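Local coordinates for protein cryptochrome DASH (Arabidopsis thaliana, PDB 2J4D) that repairs cyclobutane pyrimidine dimers in single-stranded DNA using FAD and a folate light antenna, and may also act as a blue-light photoreceptor, at residues S285-P290 and T386-N391. Numbering follows the deposited sequence.
Sequences STKFSP and TGFMSN. With FAD (flavin-adenine dinucleotide), chain C.
Phosphate oxygen O2P of FAD takes two bonds from the 285-290 segment, from Ser285 OG at 2.6 Å and from the backbone N of Lys287 at 2.8 Å. Lys287 NZ in turn donates to Ser285 OG at 2.7 Å, leaving that hydroxyl's own proton for the phosphate, so the lysine acts as a second-shell residue and its charge probably steadies the diphosphate. Bends at chi2 (-56°) and chi4 (-56°) fold the lysine chain back so that its ammonium reaches this serine and also Pro282 O. On the way its methylenes cross Phe388 at about a right angle, with CD 3.6 Å from ring atom CZ. With an alanine in place of Lys287, Ser285 OG is likely to lose its donor and the Phe388 ring the methylenes packed against it.

The neighbouring phosphate is held at O1A by both the hydroxyl and the backbone N of Thr286, whose OG1 also accepts from Phe288 N in an ST turn. Segment 285-290 is the diphosphate-binding part of the helical FAD domain of photolyases and cryptochromes and leads into helix 289-293, while the loop 386-391 between helices 374-386 and 391-404 comes to the same cofactor from the ribityl side. Phe388 links the two segments. CG anti to the backbone N (chi1 -175°) places its ring beside both Lys287 and Ser289, with CZ 3.4 Å from FAD O5'. Ser289 OG lies in the ring plane at its edge, 3.5 Å from CE1, and is hydrogen-bonded to Asp422. At its own backbone, Phe388 N donates to Thr386 OG1 in a second ST turn, across Gly387, which leaves helix 374-386 with positive phi.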
ATOM      1  N   SER A 285      12.540   9.784  -2.126  1.00 21.41           N
ATOM      2  CA  SER A 285      11.339   9.426  -2.893  1.00 21.16           C
ATOM      3  C   SER A 285      10.090   9.922  -2.179  1.00 20.12           C
ATOM      4  O   SER A 285      10.174  10.403  -1.053  1.00 20.53           O
ATOM      5  CB  SER A 285      11.266   7.910  -3.096  1.00 20.21           C
ATOM      6  OG  SER A 285      11.116   7.237  -1.857  1.00 18.85           O
ATOM      7  N   THR A 286       8.924   9.805  -2.814  1.00 17.57           N
ATOM      8  CA  THR A 286       7.712  10.314  -2.181  1.00 17.54           C
ATOM      9  C   THR A 286       7.336   9.667  -0.857  1.00 16.49           C
ATOM     10  O   THR A 286       6.773  10.334   0.014  1.00 16.66           O
ATOM     11  CB  THR A 286       6.460  10.180  -3.090  1.00 17.89           C
ATOM     12  OG1 THR A 286       6.100   8.795  -3.196  1.00 17.98           O
ATOM     13  CG2 THR A 286       6.720  10.774  -4.481  1.00 18.85           C
ATOM     14  N   LYS A 287       7.643   8.380  -0.715  1.00 15.75           N
ATOM     15  CA  LYS A 287       7.267   7.612   0.472  1.00 15.39           C
ATOM     16  C   LYS A 287       5.728   7.588   0.614  1.00 16.10           C
ATOM     17  O   LYS A 287       5.191   7.450   1.716  1.00 15.76           O
ATOM     18  CB  LYS A 287       7.902   8.206   1.734  1.00 18.85           C
ATOM     19  CG  LYS A 287       9.433   8.252   1.684  1.00 19.46           C
ATOM     20  CD  LYS A 287      10.027   6.875   1.423  1.00 19.11           C
ATOM     21  CE  LYS A 287      11.562   6.905   1.475  1.00 20.18           C
ATOM     22  NZ  LYS A 287      12.156   7.904   0.524  1.00 21.63           N
ATOM     23  N   PHE A 288       5.014   7.708  -0.499  1.00 16.35           N
ATOM     24  CA  PHE A 288       3.548   7.692  -0.432  1.00 16.49           C
ATOM     25  C   PHE A 288       2.948   6.287  -0.293  1.00 15.51           C
ATOM     26  O   PHE A 288       1.787   6.144   0.092  1.00 14.96           O
ATOM     27  CB  PHE A 288       2.903   8.293  -1.699  1.00 13.84           C
ATOM     28  CG  PHE A 288       3.212   9.753  -1.948  1.00 17.64           C
ATOM     29  CD1 PHE A 288       3.673  10.586  -0.935  1.00 19.28           C
ATOM     30  CD2 PHE A 288       2.991  10.295  -3.217  1.00 16.32           C
ATOM     31  CE1 PHE A 288       3.908  11.944  -1.186  1.00 18.87           C
ATOM     32  CE2 PHE A 288       3.220  11.640  -3.480  1.00 17.37           C
ATOM     33  CZ  PHE A 288       3.679  12.471  -2.464  1.00 18.42           C
ATOM     34  N   SER A 289       3.724   5.258  -0.612  1.00 15.39           N
ATOM     35  CA  SER A 289       3.192   3.900  -0.637  1.00 16.19           C
ATOM     36  C   SER A 289       2.331   3.361   0.502  1.00 15.66           C
ATOM     37  O   SER A 289       1.305   2.732   0.242  1.00 16.23           O
ATOM     38  CB  SER A 289       4.315   2.906  -0.945  1.00 17.85           C
ATOM     39  OG  SER A 289       5.278   2.873   0.089  1.00 19.45           O
ATOM     40  N   PRO A 290       2.715   3.590   1.771  1.00 14.43           N
ATOM     41  CA  PRO A 290       1.850   3.046   2.823  1.00 14.85           C
ATOM     42  C   PRO A 290       0.452   3.664   2.825  1.00 15.55           C
ATOM     43  O   PRO A 290      -0.537   2.967   3.059  1.00 14.09           O
ATOM     44  CB  PRO A 290       2.623   3.349   4.116  1.00 16.34           C
ATOM     45  CG  PRO A 290       4.066   3.442   3.654  1.00 20.43           C
ATOM     46  CD  PRO A 290       3.919   4.209   2.349  1.00 17.08           C
ATOM     47  N   THR A 386      11.390  -1.146  10.310  1.00 20.41           N
ATOM     48  CA  THR A 386      10.485  -0.051   9.936  1.00 21.04           C
ATOM     49  C   THR A 386       9.258  -0.443   9.112  1.00 20.20           C
ATOM     50  O   THR A 386       8.304   0.323   9.036  1.00 19.91           O
ATOM     51  CB  THR A 386      11.238   1.009   9.114  1.00 19.32           C
ATOM     52  OG1 THR A 386      11.635   0.418   7.872  1.00 20.61           O
ATOM     53  CG2 THR A 386      12.501   1.498   9.856  1.00 21.79           C
ATOM     54  N   GLY A 387       9.285  -1.613   8.482  1.00 19.42           N
ATOM     55  CA  GLY A 387       8.151  -2.013   7.658  1.00 20.72           C
ATOM     56  C   GLY A 387       8.217  -1.387   6.272  1.00 20.87           C
ATOM     57  O   GLY A 387       7.239  -1.391   5.515  1.00 20.93           O
ATOM     58  N   PHE A 388       9.377  -0.834   5.934  1.00 20.43           N
ATOM     59  CA  PHE A 388       9.575  -0.213   4.627  1.00 20.30           C
ATOM     60  C   PHE A 388      10.949  -0.594   4.077  1.00 20.44           C
ATOM     61  O   PHE A 388      11.858  -0.931   4.837  1.00 20.45           O
ATOM     62  CB  PHE A 388       9.490   1.316   4.745  1.00 17.38           C
ATOM     63  CG  PHE A 388       9.559   2.040   3.421  1.00 21.85           C
ATOM     64  CD1 PHE A 388       8.405   2.261   2.674  1.00 17.24           C
ATOM     65  CD2 PHE A 388      10.780   2.480   2.909  1.00 20.61           C
ATOM     66  CE1 PHE A 388       8.460   2.907   1.432  1.00 16.74           C
ATOM     67  CE2 PHE A 388      10.846   3.130   1.663  1.00 21.16           C
ATOM     68  CZ  PHE A 388       9.680   3.340   0.926  1.00 18.53           C
ATOM     69  N   MET A 389      11.079  -0.564   2.753  1.00 21.10           N
ATOM     70  CA  MET A 389      12.348  -0.841   2.080  1.00 20.31           C
ATOM     71  C   MET A 389      12.289  -0.053   0.784  1.00 21.32           C
ATOM     72  O   MET A 389      11.221   0.037   0.166  1.00 17.37           O
ATOM     73  CB  MET A 389      12.519  -2.332   1.769  1.00 21.26           C
ATOM     74  CG  MET A 389      13.914  -2.677   1.223  1.00 19.28           C
ATOM     75  SD  MET A 389      14.133  -4.388   0.690  1.00 20.88           S
ATOM     76  CE  MET A 389      13.686  -5.303   2.201  1.00 17.52           C
ATOM     77  N   SER A 390      13.416   0.533   0.379  1.00 19.23           N
ATOM     78  CA  SER A 390      13.454   1.313  -0.860  1.00 22.07           C
ATOM     79  C   SER A 390      13.173   0.388  -2.033  1.00 21.59           C
ATOM     80  O   SER A 390      13.405  -0.818  -1.947  1.00 19.71           O
ATOM     81  CB  SER A 390      14.829   1.962  -1.074  1.00 18.85           C
ATOM     82  OG  SER A 390      15.813   0.975  -1.327  1.00 21.40           O
ATOM     83  N   ASN A 391      12.682   0.959  -3.130  1.00 19.09           N
ATOM     84  CA  ASN A 391      12.393   0.166  -4.316  1.00 20.72           C
ATOM     85  C   ASN A 391      13.665  -0.539  -4.803  1.00 21.58           C
ATOM     86  O   ASN A 391      13.633  -1.706  -5.197  1.00 22.07           O
ATOM     87  CB  ASN A 391      11.842   1.063  -5.425  1.00 21.04           C
ATOM     88  CG  ASN A 391      11.592   0.298  -6.714  1.00 25.90           C
ATOM     89  OD1 ASN A 391      10.831  -0.671  -6.738  1.00 26.19           O
ATOM     90  ND2 ASN A 391      12.244   0.722  -7.790  1.00 28.58           N
TER
HETATM   91  PA  FAD C1498       8.109   6.206  -5.298  1.00 21.50           P
HETATM   92  O1A FAD C1498       7.960   7.521  -4.642  1.00 18.10           O
HETATM   93  O2A FAD C1498       9.309   5.924  -6.121  1.00 19.34           O
HETATM   94  O5B FAD C1498       6.828   5.908  -6.224  1.00 19.70           O
HETATM   95  C5B FAD C1498       5.587   6.617  -6.015  1.00 16.55           C
HETATM   96  C4B FAD C1498       4.450   5.589  -5.975  1.00 18.02           C
HETATM   97  O4B FAD C1498       4.448   4.870  -7.207  1.00 17.38           O
HETATM   98  C3B FAD C1498       4.575   4.530  -4.885  1.00 18.62           C
HETATM   99  O3B FAD C1498       4.150   4.997  -3.616  1.00 18.28           O
HETATM  100  C2B FAD C1498       3.747   3.424  -5.464  1.00 20.21           C
HETATM  101  O2B FAD C1498       2.370   3.489  -5.167  1.00 20.32           O
HETATM  102  C1B FAD C1498       4.059   3.507  -6.968  1.00 17.78           C
HETATM  103  N9A FAD C1498       5.144   2.620  -7.439  1.00 18.60           N
HETATM  104  C8A FAD C1498       6.473   2.940  -7.634  1.00 20.77           C
HETATM  105  N7A FAD C1498       7.186   1.911  -8.074  1.00 22.73           N
HETATM  106  C5A FAD C1498       6.282   0.876  -8.176  1.00 19.35           C
HETATM  107  C6A FAD C1498       6.427  -0.472  -8.579  1.00 19.58           C
HETATM  108  N6A FAD C1498       7.565  -1.017  -8.989  1.00 19.70           N
HETATM  109  N1A FAD C1498       5.293  -1.267  -8.555  1.00 16.00           N
HETATM  110  C2A FAD C1498       4.092  -0.745  -8.137  1.00 19.84           C
HETATM  111  N3A FAD C1498       3.886   0.533  -7.739  1.00 18.69           N
HETATM  112  C4A FAD C1498       5.011   1.299  -7.764  1.00 20.89           C
HETATM  113  N1  FAD C1498       4.754  -1.413  -3.673  1.00 15.24           N
HETATM  114  C2  FAD C1498       3.591  -1.387  -2.934  1.00 18.86           C
HETATM  115  O2  FAD C1498       2.862  -0.411  -2.944  1.00 17.70           O
HETATM  116  N3  FAD C1498       3.264  -2.515  -2.166  1.00 17.27           N
HETATM  117  C4  FAD C1498       4.046  -3.665  -2.099  1.00 19.67           C
HETATM  118  O4  FAD C1498       3.703  -4.633  -1.395  1.00 17.11           O
HETATM  119  C4X FAD C1498       5.241  -3.685  -2.860  1.00 17.71           C
HETATM  120  N5  FAD C1498       6.092  -4.801  -2.852  1.00 21.02           N
HETATM  121  C5X FAD C1498       7.206  -4.858  -3.691  1.00 19.35           C
HETATM  122  C6  FAD C1498       7.983  -6.021  -3.771  1.00 19.23           C
HETATM  123  C7  FAD C1498       9.119  -6.112  -4.609  1.00 16.32           C
HETATM  124  C7M FAD C1498       9.912  -7.396  -4.650  1.00 18.46           C
HETATM  125  C8  FAD C1498       9.479  -4.963  -5.402  1.00 19.40           C
HETATM  126  C8M FAD C1498      10.683  -4.967  -6.330  1.00 16.65           C
HETATM  127  C9  FAD C1498       8.704  -3.789  -5.331  1.00 16.87           C
HETATM  128  C9A FAD C1498       7.559  -3.707  -4.483  1.00 18.68           C
HETATM  129  N10 FAD C1498       6.759  -2.530  -4.390  1.00 18.73           N
HETATM  130  C10 FAD C1498       5.563  -2.534  -3.637  1.00 17.85           C
HETATM  131  C1' FAD C1498       6.939  -1.419  -5.381  1.00 18.25           C
HETATM  132  C2' FAD C1498       7.885  -0.271  -4.974  1.00 17.63           C
HETATM  133  O2' FAD C1498       9.124  -0.804  -4.539  1.00 21.08           O
HETATM  134  C3' FAD C1498       7.253   0.549  -3.852  1.00 20.13           C
HETATM  135  O3' FAD C1498       5.958   1.040  -4.249  1.00 21.00           O
HETATM  136  C4' FAD C1498       8.061   1.789  -3.431  1.00 18.54           C
HETATM  137  O4' FAD C1498       9.342   1.401  -2.929  1.00 16.72           O
HETATM  138  C5' FAD C1498       7.289   2.541  -2.354  1.00 19.82           C
HETATM  139  O5' FAD C1498       8.011   3.712  -1.964  1.00 19.80           O
HETATM  140  P   FAD C1498       7.780   5.164  -2.535  1.00 21.02           P
HETATM  141  O1P FAD C1498       6.382   5.491  -2.206  1.00 18.41           O
HETATM  142  O2P FAD C1498       8.792   6.080  -1.943  1.00 21.40           O
HETATM  143  O3P FAD C1498       8.109   5.139  -4.089  1.00 18.92           O